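Local coordinates for mandelate racemase/muconate lactonizing enzyme family protein (Bradyrhizobium sp. ORS 278, PDB 3TOY), which belongs to the mandelate racemase/muconate lactonizing enzyme family of the enolase superfamily and binds a divalent metal ion in its barrel domain, at residues D219-L224 / A269-W274; A227-R232 / A257-R262. One frame throughout, in Å; residues are numbered along the deposited sequence.

Interaction 1: residues D219-L224 / A269-W274; sequences DFNQSL and AGENWW. With CA (calcium ion), chain E; ACT (acetate ion), chain F.
Asp-219, at the end of strand 215-219, and Glu-271, just past the end of strand 267-269, meet through a shared calcium ion at the metal-site end of the barrel characteristic of the enolase superfamily. Strand 243-245 lies between them and supplies Glu-245, the third carboxylate. Glu-271 chelates with both OE1 and OE2. Acidic residues suit these places because carboxylate oxygens are hard, anionic ligands for calcium, and the cation in turn probably offsets the repulsion among the three. The two oxygens of Asp-219 divide the work: chi1 of -176° swings the carboxylate away from the backbone N and OD2 reaches the calcium at 2.4 Å, while OD1 accepts hydrogen bonds from the backbone N of Asn-221 at 2.8 Å, an Asx turn, and from a calcium-bound water. Beyond the site, Gln-222 NE2 and Asn-272 ND2 lie 3.4 Å apart, two donors that do not bond; their amide planes are turned 37° from each other. Each amide is held by others, Gln-222 OE1 by Gln-250 N and by Arg-115 of a second subunit, Asn-272 by Lys-297 and Glu-246. An acetate, probably from the crystallisation liquor, takes a further place on the metal: its OXT also accepts a nearly straight bond from Asn-221 ND2, 3.0 Å away.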
loop_
_atom_site.group_PDB
_atom_site.type_symbol
_atom_site.label_atom_id
_atom_site.label_comp_id
_atom_site.label_asym_id
_atom_site.label_seq_id
_atom_site.Cartn_x
_atom_site.Cartn_y
_atom_site.Cartn_z
ATOM N N ASP A 219 8.269 22.481 -22.425
ATOM C CA ASP A 219 9.309 21.499 -22.200
ATOM C C ASP A 219 10.424 22.075 -21.337
ATOM O O ASP A 219 11.087 23.036 -21.732
ATOM C CB ASP A 219 9.823 21.024 -23.562
ATOM C CG ASP A 219 10.868 19.919 -23.474
ATOM O OD1 ASP A 219 11.236 19.482 -22.366
ATOM O OD2 ASP A 219 11.306 19.463 -24.554
ATOM N N PHE A 220 10.612 21.507 -20.140
ATOM C CA PHE A 220 11.657 21.950 -19.213
ATOM C C PHE A 220 13.000 21.285 -19.465
ATOM O O PHE A 220 14.010 21.658 -18.845
ATOM C CB PHE A 220 11.246 21.733 -17.732
ATOM C CG PHE A 220 10.264 22.751 -17.214
ATOM C CD1 PHE A 220 10.608 24.099 -17.155
ATOM C CD2 PHE A 220 9.014 22.366 -16.756
ATOM C CE1 PHE A 220 9.729 25.043 -16.684
ATOM C CE2 PHE A 220 8.100 23.332 -16.256
ATOM C CZ PHE A 220 8.469 24.666 -16.219
ATOM N N ASN A 221 13.026 20.286 -20.348
ATOM C CA ASN A 221 14.279 19.584 -20.650
ATOM C C ASN A 221 15.063 19.164 -19.410
ATOM O O ASN A 221 16.281 19.314 -19.360
ATOM C CB ASN A 221 15.160 20.414 -21.607
ATOM C CG ASN A 221 14.677 20.324 -23.043
ATOM O OD1 ASN A 221 14.039 21.241 -23.553
ATOM N ND2 ASN A 221 14.916 19.187 -23.666
ATOM N N GLN A 222 14.364 18.602 -18.415
ATOM C CA GLN A 222 15.027 18.006 -17.241
ATOM C C GLN A 222 15.701 19.009 -16.316
ATOM O O GLN A 222 16.513 18.624 -15.463
ATOM C CB GLN A 222 16.068 16.976 -17.659
ATOM C CG GLN A 222 15.591 15.932 -18.684
ATOM C CD GLN A 222 16.713 15.022 -19.089
ATOM O OE1 GLN A 222 17.193 14.205 -18.285
ATOM N NE2 GLN A 222 17.165 15.153 -20.344
ATOM N N SER A 223 15.335 20.279 -16.439
ATOM C CA SER A 223 16.139 21.336 -15.819
ATOM C C SER A 223 15.776 21.642 -14.361
ATOM O O SER A 223 16.488 22.387 -13.693
ATOM C CB SER A 223 16.079 22.606 -16.665
ATOM O OG SER A 223 14.728 23.083 -16.778
ATOM N N LEU A 224 14.676 21.082 -13.863
ATOM C CA LEU A 224 14.243 21.395 -12.491
ATOM C C LEU A 224 14.402 20.202 -11.560
ATOM O O LEU A 224 14.594 19.090 -12.025
ATOM C CB LEU A 224 12.780 21.837 -12.485
ATOM C CG LEU A 224 12.422 22.956 -13.462
ATOM C CD1 LEU A 224 10.945 23.314 -13.348
ATOM C CD2 LEU A 224 13.294 24.167 -13.127
ATOM N N ALA A 269 6.740 12.647 -20.574
ATOM C CA ALA A 269 8.137 12.219 -20.445
ATOM C C ALA A 269 8.373 11.042 -21.353
ATOM O O ALA A 269 7.458 10.579 -22.007
ATOM C CB ALA A 269 8.486 11.859 -18.978
ATOM N N GLY A 270 9.598 10.538 -21.394
ATOM C CA GLY A 270 9.828 9.279 -22.120
ATOM C C GLY A 270 10.810 9.344 -23.280
ATOM O O GLY A 270 11.309 8.308 -23.734
ATOM N N GLU A 271 11.136 10.544 -23.736
ATOM C CA GLU A 271 11.993 10.630 -24.935
ATOM C C GLU A 271 13.406 10.163 -24.647
ATOM O O GLU A 271 14.185 9.937 -25.570
ATOM C CB GLU A 271 12.035 12.062 -25.473
ATOM C CG GLU A 271 12.938 13.020 -24.678
ATOM C CD GLU A 271 12.606 14.471 -24.987
ATOM O OE1 GLU A 271 11.426 14.840 -24.889
ATOM O OE2 GLU A 271 13.522 15.248 -25.318
ATOM N N ASN A 272 13.757 10.032 -23.366
ATOM C CA ASN A 272 15.091 9.591 -23.011
ATOM C C ASN A 272 15.188 8.226 -22.310
ATOM O O ASN A 272 16.291 7.812 -21.909
ATOM C CB ASN A 272 15.818 10.698 -22.214
ATOM C CG ASN A 272 16.103 11.900 -23.080
ATOM O OD1 ASN A 272 16.613 11.729 -24.176
ATOM N ND2 ASN A 272 15.718 13.096 -22.638
ATOM N N TRP A 273 14.063 7.514 -22.197
ATOM C CA TRP A 273 14.053 6.201 -21.572
ATOM C C TRP A 273 14.443 5.106 -22.569
ATOM O O TRP A 273 14.217 5.224 -23.792
ATOM C CB TRP A 273 12.694 5.884 -20.922
ATOM C CG TRP A 273 12.283 6.897 -19.882
ATOM C CD1 TRP A 273 13.116 7.683 -19.138
ATOM C CD2 TRP A 273 10.948 7.198 -19.442
ATOM N NE1 TRP A 273 12.373 8.480 -18.283
ATOM C CE2 TRP A 273 11.047 8.189 -18.446
ATOM C CE3 TRP A 273 9.673 6.723 -19.796
ATOM C CZ2 TRP A 273 9.927 8.743 -17.820
ATOM C CZ3 TRP A 273 8.537 7.283 -19.159
ATOM C CH2 TRP A 273 8.685 8.273 -18.194
ATOM N N TRP A 274 15.021 4.042 -22.043
ATOM C CA TRP A 274 15.668 3.011 -22.878
ATOM C C TRP A 274 14.841 1.739 -22.989
ATOM O O TRP A 274 14.670 1.032 -21.996
ATOM C CB TRP A 274 17.075 2.686 -22.309
ATOM C CG TRP A 274 17.972 3.881 -22.360
ATOM C CD1 TRP A 274 18.331 4.693 -21.329
ATOM C CD2 TRP A 274 18.584 4.433 -23.548
ATOM N NE1 TRP A 274 19.131 5.725 -21.800
ATOM C CE2 TRP A 274 19.314 5.566 -23.155
ATOM C CE3 TRP A 274 18.577 4.061 -24.904
ATOM C CZ2 TRP A 274 20.028 6.355 -24.068
ATOM C CZ3 TRP A 274 19.304 4.842 -25.825
ATOM C CH2 TRP A 274 20.018 5.967 -25.394
HETATM CA CA CA E . 11.757 17.207 -25.241
HETATM C C ACT F . 14.539 17.939 -27.158
HETATM O O ACT F . 14.042 17.495 -28.224
HETATM O OXT ACT F . 13.732 18.303 -26.278
HETATM C CH3 ACT F . 16.025 18.035 -26.937
HETATM O O HOH W 1 12.257 17.171 -23.027
HETATM O O HOH W 2 11.400 17.517 -27.648
#

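Interaction 2: residues A227-R232 / A257-R262; sequences AEATRR and AAVRER. With CA (calcium ion), chain I; P4C (O-acetaldehydyl-hexaethylene glycol), chain N.
Thr-230 lies against Val-259 and Arg-262 where two neighbouring outer helices of the barrel domain, 226-236 and 253-262, run side by side. The segment axes approach to 9.3 Å and point nearly the same way, 23° apart, as expected for successive helices of a beta/alpha barrel. Thr-230, which has the most surface buried here, uses its two branches differently. Its hydroxyl lies over the backbone of the second helix, OG1 4.0 Å from Val-259 CA, and one water is hydrogen-bonded to both Thr-230 OG1 (2.7 Å) and Val-259 O (2.9 Å), so a small polar residue joins the helices through solvent. The methyl, CG2, is anti to the backbone N and meets Arg-262 NH1 at 4.0 Å; the two side chains cross at about a right angle, the arginine being bent at chi2 and chi3 so that its guanidinium folds back to the threonine. This is van der Waals contact, the methyl meeting the guanidinium obliquely, and the charge has a weak, long ion pair with Glu-264 of a third subunit.

Val-259 completes the apolar half. Its CG2 branch touches Ala-229 CB at 4.0 Å, the small alanine leaving room for it. The closest CA pair is Thr-230 to Val-259, 5.7 Å apart. Val-259 also rests on Ile-267 of strand 267-269 and on Ile-233 further along helix 226-236, while Ala-229 packs on Leu-224, Pro-247 and Val-248, so the inner side of this helix pair closes over the loops and strand beneath it.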
loop_
_atom_site.group_PDB
_atom_site.type_symbol
_atom_site.label_atom_id
_atom_site.label_comp_id
_atom_site.label_asym_id
_atom_site.label_seq_id
_atom_site.Cartn_x
_atom_site.Cartn_y
_atom_site.Cartn_z
ATOM N N ALA A 227 10.706 19.636 -6.278
ATOM C CA ALA A 227 10.024 20.701 -5.544
ATOM C C ALA A 227 9.855 21.955 -6.435
ATOM O O ALA A 227 8.793 22.589 -6.445
ATOM C CB ALA A 227 10.775 21.052 -4.234
ATOM N N GLU A 228 10.893 22.299 -7.185
ATOM C CA GLU A 228 10.788 23.493 -8.035
ATOM C C GLU A 228 9.813 23.282 -9.192
ATOM O O GLU A 228 9.059 24.196 -9.567
ATOM C CB GLU A 228 12.156 23.938 -8.543
ATOM C CG GLU A 228 12.098 25.210 -9.412
ATOM C CD GLU A 228 11.652 26.486 -8.668
ATOM O OE1 GLU A 228 11.580 26.501 -7.411
ATOM O OE2 GLU A 228 11.403 27.509 -9.352
ATOM N N ALA A 229 9.818 22.082 -9.763
ATOM C CA ALA A 229 8.879 21.781 -10.836
ATOM C C ALA A 229 7.458 21.935 -10.306
ATOM O O ALA A 229 6.603 22.556 -10.920
ATOM C CB ALA A 229 9.109 20.369 -11.370
ATOM N N THR A 230 7.192 21.359 -9.143
ATOM C CA THR A 230 5.863 21.512 -8.548
ATOM C C THR A 230 5.447 22.976 -8.357
ATOM O O THR A 230 4.308 23.344 -8.640
ATOM C CB THR A 230 5.780 20.751 -7.204
ATOM O OG1 THR A 230 5.715 19.351 -7.496
ATOM C CG2 THR A 230 4.510 21.126 -6.451
ATOM N N ARG A 231 6.369 23.778 -7.848
ATOM C CA ARG A 231 6.138 25.204 -7.620
ATOM C C ARG A 231 5.838 25.934 -8.941
ATOM O O ARG A 231 4.876 26.685 -9.040
ATOM C CB ARG A 231 7.365 25.838 -6.944
ATOM C CG ARG A 231 7.037 27.172 -6.276
ATOM C CD ARG A 231 8.275 27.847 -5.665
ATOM N NE ARG A 231 9.219 28.205 -6.715
ATOM C CZ ARG A 231 9.226 29.391 -7.329
ATOM N NH1 ARG A 231 8.358 30.324 -6.964
ATOM N NH2 ARG A 231 10.091 29.633 -8.306
ATOM N N ARG A 232 6.661 25.705 -9.961
ATOM C CA ARG A 232 6.441 26.403 -11.238
ATOM C C ARG A 232 5.153 25.963 -11.910
ATOM O O ARG A 232 4.419 26.792 -12.468
ATOM C CB ARG A 232 7.599 26.164 -12.200
ATOM C CG ARG A 232 8.935 26.673 -11.643
ATOM C CD ARG A 232 9.921 27.077 -12.745
ATOM N NE ARG A 232 11.197 27.497 -12.162
ATOM C CZ ARG A 232 12.230 27.969 -12.851
ATOM N NH1 ARG A 232 12.145 28.125 -14.168
ATOM N NH2 ARG A 232 13.355 28.296 -12.221
ATOM N N ALA A 257 7.257 10.973 -10.676
ATOM C CA ALA A 257 6.003 10.523 -10.069
ATOM C C ALA A 257 5.523 11.493 -8.993
ATOM O O ALA A 257 4.331 11.770 -8.868
ATOM C CB ALA A 257 6.185 9.094 -9.467
ATOM N N ALA A 258 6.456 12.022 -8.214
ATOM C CA ALA A 258 6.075 12.961 -7.171
ATOM C C ALA A 258 5.530 14.268 -7.770
ATOM O O ALA A 258 4.542 14.830 -7.278
ATOM C CB ALA A 258 7.260 13.226 -6.262
ATOM N N VAL A 259 6.157 14.745 -8.846
ATOM C CA VAL A 259 5.615 15.918 -9.553
ATOM C C VAL A 259 4.243 15.595 -10.112
ATOM O O VAL A 259 3.283 16.364 -9.949
ATOM C CB VAL A 259 6.562 16.378 -10.683
ATOM C CG1 VAL A 259 5.935 17.545 -11.508
ATOM C CG2 VAL A 259 7.916 16.801 -10.093
ATOM N N ARG A 260 4.131 14.445 -10.765
ATOM C CA ARG A 260 2.857 14.071 -11.356
ATOM C C ARG A 260 1.732 14.056 -10.322
ATOM O O ARG A 260 0.611 14.524 -10.583
ATOM C CB ARG A 260 2.974 12.684 -11.956
ATOM C CG ARG A 260 1.701 12.196 -12.660
ATOM C CD ARG A 260 1.846 10.734 -13.012
ATOM N NE ARG A 260 0.604 10.206 -13.568
ATOM C CZ ARG A 260 0.275 8.915 -13.535
ATOM N NH1 ARG A 260 1.085 8.045 -12.965
ATOM N NH2 ARG A 260 -0.867 8.495 -14.064
ATOM N N GLU A 261 2.019 13.475 -9.158
ATOM C CA GLU A 261 1.012 13.382 -8.089
ATOM C C GLU A 261 0.442 14.741 -7.657
ATOM O O GLU A 261 -0.746 14.859 -7.319
ATOM C CB GLU A 261 1.584 12.609 -6.885
ATOM C CG GLU A 261 1.518 11.075 -7.101
ATOM C CD GLU A 261 2.557 10.269 -6.283
ATOM O OE1 GLU A 261 2.876 10.669 -5.136
ATOM O OE2 GLU A 261 3.043 9.223 -6.790
ATOM N N ARG A 262 1.284 15.760 -7.675
ATOM C CA ARG A 262 0.892 17.099 -7.221
ATOM C C ARG A 262 0.473 18.015 -8.373
ATOM O O ARG A 262 -0.117 19.072 -8.154
ATOM C CB ARG A 262 2.094 17.725 -6.496
ATOM C CG ARG A 262 2.341 17.136 -5.082
ATOM C CD ARG A 262 1.352 17.761 -4.098
ATOM N NE ARG A 262 2.035 18.406 -2.974
ATOM C CZ ARG A 262 2.187 19.724 -2.836
ATOM N NH1 ARG A 262 1.690 20.569 -3.740
ATOM N NH2 ARG A 262 2.836 20.201 -1.782
HETATM CA CA CA I . -1.484 14.935 -11.611
HETATM O O1 P4C N . 13.726 23.234 -5.116
HETATM C C2 P4C N . 14.725 23.744 -4.218
HETATM C C3 P4C N . 15.519 24.822 -4.945
HETATM O O4 P4C N . 16.889 24.457 -4.916
HETATM C C5 P4C N . 17.660 25.172 -5.873
HETATM C C6 P4C N . 18.781 25.879 -5.126
HETATM O O7 P4C N . 18.250 27.042 -4.488
HETATM C C8 P4C N . 19.253 27.701 -3.710
HETATM C C9 P4C N . 18.651 28.905 -3.018
HETATM O O10 P4C N . 18.316 29.844 -4.030
HETATM C C11 P4C N . 17.897 31.075 -3.457
HETATM C C12 P4C N . 17.316 31.940 -4.560
HETATM O O13 P4C N . 16.391 31.161 -5.314
HETATM C C14 P4C N . 15.684 31.953 -6.271
HETATM C C15 P4C N . 14.534 31.127 -6.827
HETATM O O16 P4C N . 13.524 31.034 -5.827
HETATM C C17 P4C N . 12.670 29.904 -5.983
HETATM C C18 P4C N . 11.768 29.821 -4.756
HETATM O O19 P4C N . 10.900 30.954 -4.711
HETATM C C20 P4C N . 10.118 31.011 -3.517
HETATM C C21 P4C N . 9.335 32.320 -3.453
HETATM O O22 P4C N . 10.214 33.424 -3.207
HETATM O O HOH W 3 3.697 19.119 -9.304
HETATM O O HOH W 4 -2.699 14.391 -9.861
HETATM O O HOH W 5 -0.389 15.370 -13.658
HETATM O O HOH W 6 -1.907 12.679 -12.696
#

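Overall arrangement
Both interactions belong to the barrel domain and lie on the same side of the chain's centre, their own centres about 14 Å apart. Along the chain the order is 219-224, 227-232, 257-262, 269-274, so interaction 2 falls within the span that interaction 1 brings together. Strand 215-219 leads through its metal-site loop into helix 226-236; strand 243-245 and helix 253-262 follow, and then strand 267-269 with the second loop. Interaction 1 therefore belongs to the C-terminal end of the barrel strands, where the metal lies, and interaction 2 to the surrounding helical shell. They touch directly: Leu-224 CD1 lies 3.6 Å from Ala-229 CA and also packs on Arg-232, connecting the metal-site loop to the outer helix.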